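Local coordinates for protein actibind (Aspergillus niger, PDB 3D3Z) that cleaves RNA as a secreted fungal ribonuclease of the T2 family, probably with little base specificity and a preference for adenylic acid, at residues W95-G100 with E105-H110; L88-E93 with D145-L150; A159-T162 with T168-L171. One frame throughout, in Å; residues are numbered along the deposited sequence. Where two conformers were deposited one is given.

Interaction 1 (W95-G100 with E105-H110); sequences WPDYEG and ESFWEH. With D3Z (1-(5-deoxy-beta-L-xylofuranosyl)pyrimidine-2,4(1H,3H)-dione), chain E; PO4 (phosphate ion), chain D.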
loop_
_atom_site.group_PDB
_atom_site.type_symbol
_atom_site.label_atom_id
_atom_site.label_comp_id
_atom_site.label_asym_id
_atom_site.label_seq_id
_atom_site.Cartn_x
_atom_site.Cartn_y
_atom_site.Cartn_z
ATOM N N TRP A 95 7.812 -7.248 -0.783
ATOM C CA TRP A 95 8.042 -5.842 -1.082
ATOM C C TRP A 95 9.385 -5.672 -1.846
ATOM O O TRP A 95 10.169 -4.733 -1.630
ATOM C CB TRP A 95 8.011 -5.060 0.201
ATOM C CG TRP A 95 7.750 -3.626 0.049
ATOM C CD1 TRP A 95 7.958 -2.846 -1.052
ATOM C CD2 TRP A 95 7.247 -2.755 1.067
ATOM N NE1 TRP A 95 7.599 -1.555 -0.806
ATOM C CE2 TRP A 95 7.176 -1.459 0.494
ATOM C CE3 TRP A 95 6.865 -2.943 2.424
ATOM C CZ2 TRP A 95 6.683 -0.348 1.217
ATOM C CZ3 TRP A 95 6.357 -1.832 3.139
ATOM C CH2 TRP A 95 6.340 -0.556 2.545
ATOM N N PRO A 96 9.613 -6.526 -2.853
ATOM C CA PRO A 96 10.866 -6.413 -3.565
ATOM C C PRO A 96 10.955 -5.191 -4.520
ATOM O O PRO A 96 9.917 -4.675 -5.025
ATOM C CB PRO A 96 10.905 -7.711 -4.358
ATOM C CG PRO A 96 9.470 -7.955 -4.758
ATOM C CD PRO A 96 8.741 -7.527 -3.474
ATOM N N ASP A 97 12.180 -4.700 -4.699
ATOM C CA ASP A 97 12.523 -3.921 -5.845
ATOM C C ASP A 97 12.765 -4.902 -7.050
ATOM O O ASP A 97 13.561 -5.864 -6.974
ATOM C CB ASP A 97 13.691 -2.979 -5.525
ATOM C CG ASP A 97 13.966 -2.008 -6.610
ATOM O OD1 ASP A 97 14.349 -2.429 -7.708
ATOM O OD2 ASP A 97 13.795 -0.808 -6.374
ATOM N N TYR A 98 12.023 -4.677 -8.142
ATOM C CA TYR A 98 12.100 -5.554 -9.341
ATOM C C TYR A 98 13.531 -5.778 -9.829
ATOM O O TYR A 98 13.859 -6.844 -10.360
ATOM C CB TYR A 98 11.214 -5.012 -10.501
ATOM C CG TYR A 98 11.736 -3.722 -11.081
ATOM C CD1 TYR A 98 12.822 -3.711 -11.968
ATOM C CD2 TYR A 98 11.165 -2.516 -10.730
ATOM C CE1 TYR A 98 13.332 -2.501 -12.488
ATOM C CE2 TYR A 98 11.670 -1.305 -11.233
ATOM C CZ TYR A 98 12.745 -1.307 -12.114
ATOM O OH TYR A 98 13.241 -0.086 -12.565
ATOM N N GLU A 99 14.373 -4.765 -9.671
ATOM C CA GLU A 99 15.735 -4.825 -10.168
ATOM C C GLU A 99 16.617 -5.810 -9.389
ATOM O O GLU A 99 17.587 -6.380 -9.927
ATOM C CB GLU A 99 16.327 -3.447 -10.187
ATOM C CG GLU A 99 17.531 -3.403 -11.011
ATOM C CD GLU A 99 18.159 -2.036 -11.084
ATOM O OE1 GLU A 99 17.535 -1.021 -10.666
ATOM O OE2 GLU A 99 19.311 -2.016 -11.562
ATOM N N GLY A 100 16.268 -6.056 -8.138
ATOM C CA GLY A 100 16.966 -7.073 -7.369
ATOM C C GLY A 100 17.001 -6.698 -5.907
ATOM O O GLY A 100 16.661 -5.549 -5.539
ATOM N N GLU A 105 16.666 -1.729 -0.377
ATOM C CA GLU A 105 16.939 -0.695 0.599
ATOM C C GLU A 105 16.549 0.674 0.089
ATOM O O GLU A 105 15.808 1.418 0.779
ATOM C CB GLU A 105 18.423 -0.711 0.983
ATOM C CG GLU A 105 18.887 0.430 1.907
ATOM C CD GLU A 105 18.082 0.600 3.214
ATOM O OE1 GLU A 105 17.637 -0.394 3.813
ATOM O OE2 GLU A 105 17.884 1.767 3.659
ATOM N N SER A 106 16.980 0.989 -1.145
ATOM C CA SER A 106 16.678 2.294 -1.766
ATOM C C SER A 106 15.178 2.470 -1.939
ATOM O O SER A 106 14.659 3.545 -1.706
ATOM C CB SER A 106 17.397 2.543 -3.122
ATOM O OG SER A 106 17.472 1.366 -3.929
ATOM N N PHE A 107 14.493 1.402 -2.314
ATOM C CA PHE A 107 13.036 1.423 -2.553
ATOM C C PHE A 107 12.296 1.681 -1.239
ATOM O O PHE A 107 11.366 2.516 -1.172
ATOM C CB PHE A 107 12.605 0.065 -3.160
ATOM C CG PHE A 107 11.141 -0.040 -3.558
ATOM C CD1 PHE A 107 10.384 1.028 -3.888
ATOM C CD2 PHE A 107 10.555 -1.274 -3.631
ATOM C CE1 PHE A 107 9.034 0.886 -4.253
ATOM C CE2 PHE A 107 9.223 -1.444 -4.017
ATOM C CZ PHE A 107 8.467 -0.379 -4.290
ATOM N N TRP A 108 12.675 0.944 -0.195
ATOM C CA TRP A 108 12.062 1.131 1.143
ATOM C C TRP A 108 12.328 2.526 1.729
ATOM O O TRP A 108 11.434 3.198 2.273
ATOM C CB TRP A 108 12.503 0.010 2.080
ATOM C CG TRP A 108 12.232 -1.342 1.591
ATOM C CD1 TRP A 108 11.185 -1.740 0.767
ATOM C CD2 TRP A 108 12.928 -2.545 1.950
ATOM N NE1 TRP A 108 11.241 -3.106 0.563
ATOM C CE2 TRP A 108 12.279 -3.621 1.293
ATOM C CE3 TRP A 108 14.035 -2.818 2.777
ATOM C CZ2 TRP A 108 12.716 -4.903 1.393
ATOM C CZ3 TRP A 108 14.480 -4.130 2.876
ATOM C CH2 TRP A 108 13.806 -5.156 2.205
ATOM N N GLU A 109 13.577 2.988 1.570
ATOM C CA GLU A 109 13.893 4.405 1.868
ATOM C C GLU A 109 12.935 5.318 1.162
ATOM O O GLU A 109 12.344 6.240 1.753
ATOM C CB GLU A 109 15.314 4.755 1.449
ATOM C CG GLU A 109 16.403 4.152 2.334
ATOM C CD GLU A 109 17.789 4.296 1.719
ATOM O OE1 GLU A 109 17.895 5.135 0.819
ATOM O OE2 GLU A 109 18.732 3.562 2.120
ATOM N N HIS A 110 12.796 5.123 -0.141
ATOM C CA HIS A 110 11.892 5.977 -0.949
ATOM C C HIS A 110 10.472 6.023 -0.411
ATOM O O HIS A 110 9.875 7.093 -0.218
ATOM C CB HIS A 110 11.912 5.540 -2.427
ATOM C CG HIS A 110 10.930 6.278 -3.283
ATOM N ND1 HIS A 110 11.120 7.584 -3.666
ATOM C CD2 HIS A 110 9.736 5.902 -3.802
ATOM C CE1 HIS A 110 10.077 7.997 -4.361
ATOM N NE2 HIS A 110 9.235 6.985 -4.490
HETATM N N1 D3Z E . 10.000 0.653 -8.567
HETATM C C2 D3Z E . 10.978 0.050 -7.752
HETATM N N3 D3Z E . 10.827 -1.217 -7.377
HETATM C C4 D3Z E . 9.766 -1.938 -7.740
HETATM C C5 D3Z E . 8.811 -1.356 -8.531
HETATM C C6 D3Z E . 8.938 -0.038 -8.948
HETATM O O2 D3Z E . 11.990 0.677 -7.376
HETATM O O4 D3Z E . 9.614 -3.131 -7.402
HETATM C "C1'" D3Z E . 10.129 2.028 -8.980
HETATM C "C2'" D3Z E . 11.003 2.689 -7.934
HETATM O "O2'" D3Z E . 12.276 3.036 -8.508
HETATM C "C3'" D3Z E . 10.196 3.857 -7.395
HETATM C "C4'" D3Z E . 8.884 3.877 -8.158
HETATM O "O3'" D3Z E . 9.926 3.683 -6.014
HETATM O "O4'" D3Z E . 8.846 2.679 -8.958
HETATM C "C5'" D3Z E . 7.723 3.965 -7.175
HETATM P P PO4 D . 5.664 6.368 -5.418
HETATM O O1 PO4 D . 4.995 7.720 -5.122
HETATM O O2 PO4 D . 4.876 5.758 -6.542
HETATM O O3 PO4 D . 5.694 5.534 -4.156
HETATM O O4 PO4 D . 7.073 6.772 -5.761
HETATM O O HOH W 1 15.613 1.305 -5.564
#
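Trp95 to Gly100 belongs to the loop that follows helix 85-94 and leads into helix 104-116, passing that helix with Asp97 CA 6.3 Å from Phe107 CA. Trp95 has its CG anti to its own N (chi1 -159°), which places the indole against Phe107 and Trp108. The edge of its pyrrole ring points at the face of Phe107, offset, with the planes at 87° and Trp95 CD1 3.5 Å from Phe107 CE2. Trp108 in turn sets its own edge over a face of Trp95. From there its NE1 donates to Trp95 O at 2.9 Å, the acceptor lying 17° out of the indole plane, so one N-H secures the buried carbonyl where the first helix ends. Beyond Pro96 the chain makes a type I turn from Asp97 to Gly100, reinforced by an Asx turn in which Asp97 OD1 takes the N-H of Glu99 on its anti lone pair. The other oxygen, Asp97 OD2, lies 2.5 Å from O2 of the bound uracil nucleoside and accepts a bond from a water. The base has its N3 over the ring centre of Phe107, while Tyr98 N donates to its O4 at 3.0 Å. On the same helix His110 NE2 donates almost straight to phosphate O4 (2.5 Å), an anion shared with Lys114 and His115. The aromatic cluster thus backs a nucleobase site: Phe107 supplies the face over which N3 lies, the turn supplies polar groups that meet the edge of this uracil, and His51 and Glu111, predicted catalytic residues, adjoin the same phenyl ring.

Interaction 2 (L88-E93 with D145-L150); sequences LSYMKE and DLFKTL. With EDO (1,2-ethanediol), chain F.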
loop_
_atom_site.group_PDB
_atom_site.type_symbol
_atom_site.label_atom_id
_atom_site.label_comp_id
_atom_site.label_asym_id
_atom_site.label_seq_id
_atom_site.Cartn_x
_atom_site.Cartn_y
_atom_site.Cartn_z
ATOM N N LEU A 88 11.383 -8.076 7.973
ATOM C CA LEU A 88 12.359 -7.821 6.948
ATOM C C LEU A 88 12.420 -8.976 5.909
ATOM O O LEU A 88 12.465 -8.703 4.724
ATOM C CB LEU A 88 13.736 -7.526 7.552
ATOM C CG LEU A 88 14.944 -7.156 6.698
ATOM C CD1 LEU A 88 14.775 -5.924 5.791
ATOM C CD2 LEU A 88 16.167 -6.940 7.679
ATOM N N SER A 89 12.365 -10.228 6.362
ATOM C CA SER A 89 12.325 -11.423 5.497
ATOM C C SER A 89 11.093 -11.385 4.567
ATOM O O SER A 89 11.195 -11.593 3.337
ATOM C CB SER A 89 12.231 -12.692 6.354
ATOM O OG SER A 89 13.430 -12.930 7.058
ATOM N N TYR A 90 9.953 -11.084 5.169
ATOM C CA TYR A 90 8.733 -10.909 4.430
ATOM C C TYR A 90 8.846 -9.736 3.397
ATOM O O TYR A 90 8.375 -9.861 2.257
ATOM C CB TYR A 90 7.539 -10.720 5.371
ATOM C CG TYR A 90 6.194 -10.623 4.669
ATOM C CD1 TYR A 90 5.335 -11.713 4.616
ATOM C CD2 TYR A 90 5.747 -9.410 4.120
ATOM C CE1 TYR A 90 4.107 -11.632 3.963
ATOM C CE2 TYR A 90 4.523 -9.321 3.434
ATOM C CZ TYR A 90 3.716 -10.440 3.383
ATOM O OH TYR A 90 2.505 -10.385 2.766
ATOM N N MET A 91 9.436 -8.605 3.778
ATOM C CA MET A 91 9.616 -7.538 2.832
ATOM C C MET A 91 10.500 -7.874 1.632
ATOM O O MET A 91 10.249 -7.405 0.476
ATOM C CB MET A 91 10.116 -6.283 3.529
ATOM C CG MET A 91 9.095 -5.669 4.491
ATOM S SD MET A 91 9.826 -4.400 5.528
ATOM C CE MET A 91 10.757 -3.367 4.351
ATOM N N LYS A 92 11.560 -8.643 1.877
ATOM C CA LYS A 92 12.368 -9.146 0.791
ATOM C C LYS A 92 11.574 -9.972 -0.234
ATOM O O LYS A 92 11.820 -9.880 -1.439
ATOM C CB LYS A 92 13.505 -9.984 1.354
ATOM C CG LYS A 92 14.570 -9.147 2.017
ATOM C CD LYS A 92 15.609 -10.044 2.690
ATOM C CE LYS A 92 16.693 -9.286 3.481
ATOM N NZ LYS A 92 17.364 -10.079 4.593
ATOM N N GLU A 93 10.598 -10.735 0.251
ATOM C CA GLU A 93 9.762 -11.595 -0.574
ATOM C C GLU A 93 8.601 -10.841 -1.280
ATOM O O GLU A 93 8.426 -10.971 -2.492
ATOM C CB GLU A 93 9.222 -12.759 0.279
ATOM C CG GLU A 93 8.212 -13.621 -0.437
ATOM C CD GLU A 93 8.734 -14.299 -1.715
ATOM O OE1 GLU A 93 9.930 -14.304 -1.963
ATOM O OE2 GLU A 93 7.916 -14.767 -2.479
ATOM N N ASP A 145 0.655 -5.546 7.115
ATOM C CA ASP A 145 -0.594 -6.033 7.702
ATOM C C ASP A 145 -1.798 -5.786 6.763
ATOM O O ASP A 145 -2.636 -6.658 6.580
ATOM C CB ASP A 145 -0.869 -5.375 9.067
ATOM C CG ASP A 145 0.072 -5.855 10.164
ATOM O OD1 ASP A 145 0.737 -6.888 10.002
ATOM O OD2 ASP A 145 0.076 -5.199 11.206
ATOM N N LEU A 146 -1.858 -4.599 6.191
ATOM C CA LEU A 146 -2.964 -4.228 5.276
ATOM C C LEU A 146 -2.867 -4.987 3.949
ATOM O O LEU A 146 -3.851 -5.563 3.467
ATOM C CB LEU A 146 -2.926 -2.742 5.049
ATOM C CG LEU A 146 -4.165 -2.138 4.418
ATOM C CD1 LEU A 146 -5.422 -2.352 5.285
ATOM C CD2 LEU A 146 -3.868 -0.657 4.219
ATOM N N PHE A 147 -1.671 -5.029 3.392
ATOM C CA PHE A 147 -1.432 -5.835 2.173
ATOM C C PHE A 147 -1.921 -7.263 2.313
ATOM O O PHE A 147 -2.554 -7.817 1.384
ATOM C CB PHE A 147 0.049 -5.825 1.858
ATOM C CG PHE A 147 0.450 -6.724 0.722
ATOM C CD1 PHE A 147 0.203 -6.379 -0.585
ATOM C CD2 PHE A 147 1.148 -7.859 0.965
ATOM C CE1 PHE A 147 0.613 -7.177 -1.624
ATOM C CE2 PHE A 147 1.578 -8.702 -0.060
ATOM C CZ PHE A 147 1.291 -8.350 -1.403
ATOM N N LYS A 148 -1.645 -7.891 3.466
ATOM C CA LYS A 148 -2.104 -9.272 3.690
ATOM C C LYS A 148 -3.615 -9.426 3.528
ATOM O O LYS A 148 -4.101 -10.507 3.226
ATOM C CB LYS A 148 -1.677 -9.798 5.056
ATOM C CG LYS A 148 -0.203 -10.108 5.135
ATOM C CD LYS A 148 0.201 -10.300 6.546
ATOM C CE LYS A 148 1.518 -10.930 6.614
ATOM N NZ LYS A 148 1.823 -11.365 8.000
ATOM N N THR A 149 -4.358 -8.363 3.714
ATOM C CA THR A 149 -5.802 -8.489 3.630
ATOM C C THR A 149 -6.308 -8.288 2.185
ATOM O O THR A 149 -7.516 -8.333 1.941
ATOM C CB THR A 149 -6.522 -7.473 4.557
ATOM O OG1 THR A 149 -6.281 -6.148 4.103
ATOM C CG2 THR A 149 -6.088 -7.608 6.054
ATOM N N LEU A 150 -5.396 -8.007 1.253
ATOM C CA LEU A 150 -5.753 -7.548 -0.107
ATOM C C LEU A 150 -5.072 -8.424 -1.132
ATOM O O LEU A 150 -4.216 -7.942 -1.865
ATOM C CB LEU A 150 -5.290 -6.090 -0.271
ATOM C CG LEU A 150 -6.040 -5.076 0.567
ATOM C CD1 LEU A 150 -5.312 -3.750 0.596
ATOM C CD2 LEU A 150 -7.460 -4.907 0.037
HETATM C C1 EDO F . 12.553 -12.374 -5.418
HETATM O O1 EDO F . 12.023 -11.781 -6.620
HETATM C C2 EDO F . 11.917 -11.680 -4.214
HETATM O O2 EDO F . 10.487 -11.572 -4.338
#
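Tyr90 and Phe147 meet edge to edge, while Lys148 brings its NZ over one face of the phenol. At the edge, the phenol oxygen of Tyr90 reaches the rim of the phenyl ring near its plane, with OH 3.4 Å from both Phe147 CD2 and CE2. The two rings do not stack, and their carbon atoms stay further apart, Tyr90 CZ lying 4.4 Å from Phe147 CD2. Over the face, Lys148 NZ is 5.1 Å from the Tyr90 centroid and 27° off the normal, a long cation-pi approach that offers at most a weak attraction. The aliphatic chain of Lys148, extended beyond CG, does the touching: CG is 3.6 Å from Tyr90 OH, and CE comes in obliquely at 3.8 Å from Tyr90 CE1. Tyr90 spans the gap because CG stands anti to the backbone N (chi1 -176°), which extends the ring toward Phe147 and Lys148; the nearest backbones, at Tyr90 CA and Lys148 CA, are still 11.0 Å apart. No hydrogen bond joins the two segments. Lys148 lies within a type I turn from Phe147 to Leu150, and Leu146 O accepts from both Thr149 N and Thr149 OG1. Tyr94, one turn on in helix 85-94, stacks with Tyr90. Phe147 packs on Gln32 and Gln34 of strand 29-35 while Leu146 and Leu150 also reach strand 195-206, so the phenol bridges helix 85-94 to the end of helix 134-147 where that helix lies against the antiparallel sheet.

Interaction 3 (A159-T162 with T168-L171); sequences AGIT and TYKL
Tyr169 lays its ring against Ile161 and reaches Thr162 with its hydroxyl. From CB, which points toward the other segment, CG lies anti to the carbonyl carbon (chi1 -62°), and this turns one face of the phenol onto Ile161. The methyl CG2 of Ile161 sits over the ring centre, 3.7 Å from the centroid and only 7° off the normal, a well-formed CH-pi contact. On the ring itself, CD1 meets Ile161 CG2 at 3.8 Å and Ile161 CG1 at 3.9 Å. CE1 reaches the backbone, 3.7 Å from Ile161 CA, and CE2 lies 3.4 Å from Thr162 O. At the far end Tyr169 OH donates to that same Thr162 O at 2.5 Å, a short bond on a lone pair in the carbonyl plane. The methyl over the face and the hydrogen bond at the hydroxyl together restrain the ring. Tyr232 touches both Ile161 and Tyr169, and Ile161 also rests on Leu156 and Asp173. Gly160, with positive phi, is the C-prime residue of the Schellman motif that ends helix 152-158, and Lys170 is at the N-cap position of helix 171-179. The arrangement is that of a loop joining these two helices, bridged within itself by a tyrosine, far from the nucleoside site.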
loop_
_atom_site.group_PDB
_atom_site.type_symbol
_atom_site.label_atom_id
_atom_site.label_comp_id
_atom_site.label_asym_id
_atom_site.label_seq_id
_atom_site.Cartn_x
_atom_site.Cartn_y
_atom_site.Cartn_z
ATOM N N ALA A 159 -12.545 -15.055 -9.778
ATOM C CA ALA A 159 -13.392 -14.504 -10.818
ATOM C C ALA A 159 -12.929 -14.953 -12.204
ATOM O O ALA A 159 -13.334 -14.368 -13.190
ATOM C CB ALA A 159 -13.356 -12.992 -10.733
ATOM N N GLY A 160 -12.089 -15.992 -12.272
ATOM C CA GLY A 160 -11.605 -16.544 -13.534
ATOM C C GLY A 160 -10.582 -15.710 -14.298
ATOM O O GLY A 160 -10.380 -15.927 -15.503
ATOM N N ILE A 161 -9.922 -14.767 -13.623
ATOM C CA ILE A 161 -8.921 -13.894 -14.253
ATOM C C ILE A 161 -7.516 -14.311 -13.742
ATOM O O ILE A 161 -7.131 -14.026 -12.604
ATOM C CB ILE A 161 -9.210 -12.406 -13.950
ATOM C CG1 ILE A 161 -10.590 -11.984 -14.504
ATOM C CG2 ILE A 161 -8.132 -11.526 -14.521
ATOM C CD1 ILE A 161 -11.180 -10.774 -13.867
ATOM N N THR A 162 -6.794 -15.061 -14.566
ATOM C CA THR A 162 -5.472 -15.552 -14.212
ATOM C C THR A 162 -4.455 -15.158 -15.293
ATOM O O THR A 162 -4.808 -14.893 -16.469
ATOM C CB THR A 162 -5.493 -17.076 -13.971
ATOM O OG1 THR A 162 -5.864 -17.757 -15.176
ATOM C CG2 THR A 162 -6.471 -17.432 -12.866
ATOM N N THR A 168 -7.043 -12.326 -22.906
ATOM C CA THR A 168 -7.084 -10.914 -22.564
ATOM C C THR A 168 -8.344 -10.668 -21.788
ATOM O O THR A 168 -9.249 -11.503 -21.768
ATOM C CB THR A 168 -7.024 -9.941 -23.774
ATOM O OG1 THR A 168 -8.212 -10.078 -24.574
ATOM C CG2 THR A 168 -5.756 -10.150 -24.609
ATOM N N TYR A 169 -8.408 -9.521 -21.137
ATOM C CA TYR A 169 -9.424 -9.303 -20.123
ATOM C C TYR A 169 -10.046 -7.938 -20.233
ATOM O O TYR A 169 -9.474 -7.004 -20.819
ATOM C CB TYR A 169 -8.847 -9.536 -18.695
ATOM C CG TYR A 169 -8.362 -10.937 -18.429
ATOM C CD1 TYR A 169 -9.254 -11.958 -18.155
ATOM C CD2 TYR A 169 -6.987 -11.248 -18.447
ATOM C CE1 TYR A 169 -8.810 -13.241 -17.929
ATOM C CE2 TYR A 169 -6.536 -12.539 -18.217
ATOM C CZ TYR A 169 -7.451 -13.523 -17.952
ATOM O OH TYR A 169 -7.033 -14.806 -17.695
ATOM N N LYS A 170 -11.248 -7.856 -19.667
ATOM C CA LYS A 170 -12.036 -6.621 -19.634
ATOM C C LYS A 170 -11.828 -5.853 -18.325
ATOM O O LYS A 170 -11.837 -6.431 -17.263
ATOM C CB LYS A 170 -13.536 -6.934 -19.868
ATOM C CG LYS A 170 -13.844 -7.297 -21.366
ATOM C CD LYS A 170 -14.939 -8.375 -21.526
ATOM C CE LYS A 170 -14.679 -9.394 -22.695
ATOM N NZ LYS A 170 -15.728 -10.540 -22.707
ATOM N N LEU A 171 -11.706 -4.542 -18.414
ATOM C CA LEU A 171 -11.468 -3.724 -17.243
ATOM C C LEU A 171 -12.516 -3.908 -16.170
ATOM O O LEU A 171 -12.190 -3.972 -14.979
ATOM C CB LEU A 171 -11.372 -2.254 -17.616
ATOM C CG LEU A 171 -11.027 -1.268 -16.520
ATOM C CD1 LEU A 171 -9.716 -1.662 -15.743
ATOM C CD2 LEU A 171 -10.911 0.123 -17.115
#

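Interactions 1 and 2 are neighbours, their centres about 13 Å apart. Helix 85-94 carries one side of interaction 2 and runs into the loop of interaction 1; its Leu88, Met91 and Lys92 pack against Trp108 of helix 104-116, with Met91 CE 3.3 Å from Trp108 CD2. Along the chain interaction 1 is nested within the loop that interaction 2 closes, so the nucleoside site adjoins a helix that interaction 2 links to helix 134-147 beside the antiparallel sheet. Interaction 3 follows in series, its centre about 29 Å from that of interaction 1 and about 25 Å from that of interaction 2, touching neither. It bridges the loop between helices 152-158 and 171-179, a remote part of the same T2 ribonuclease fold.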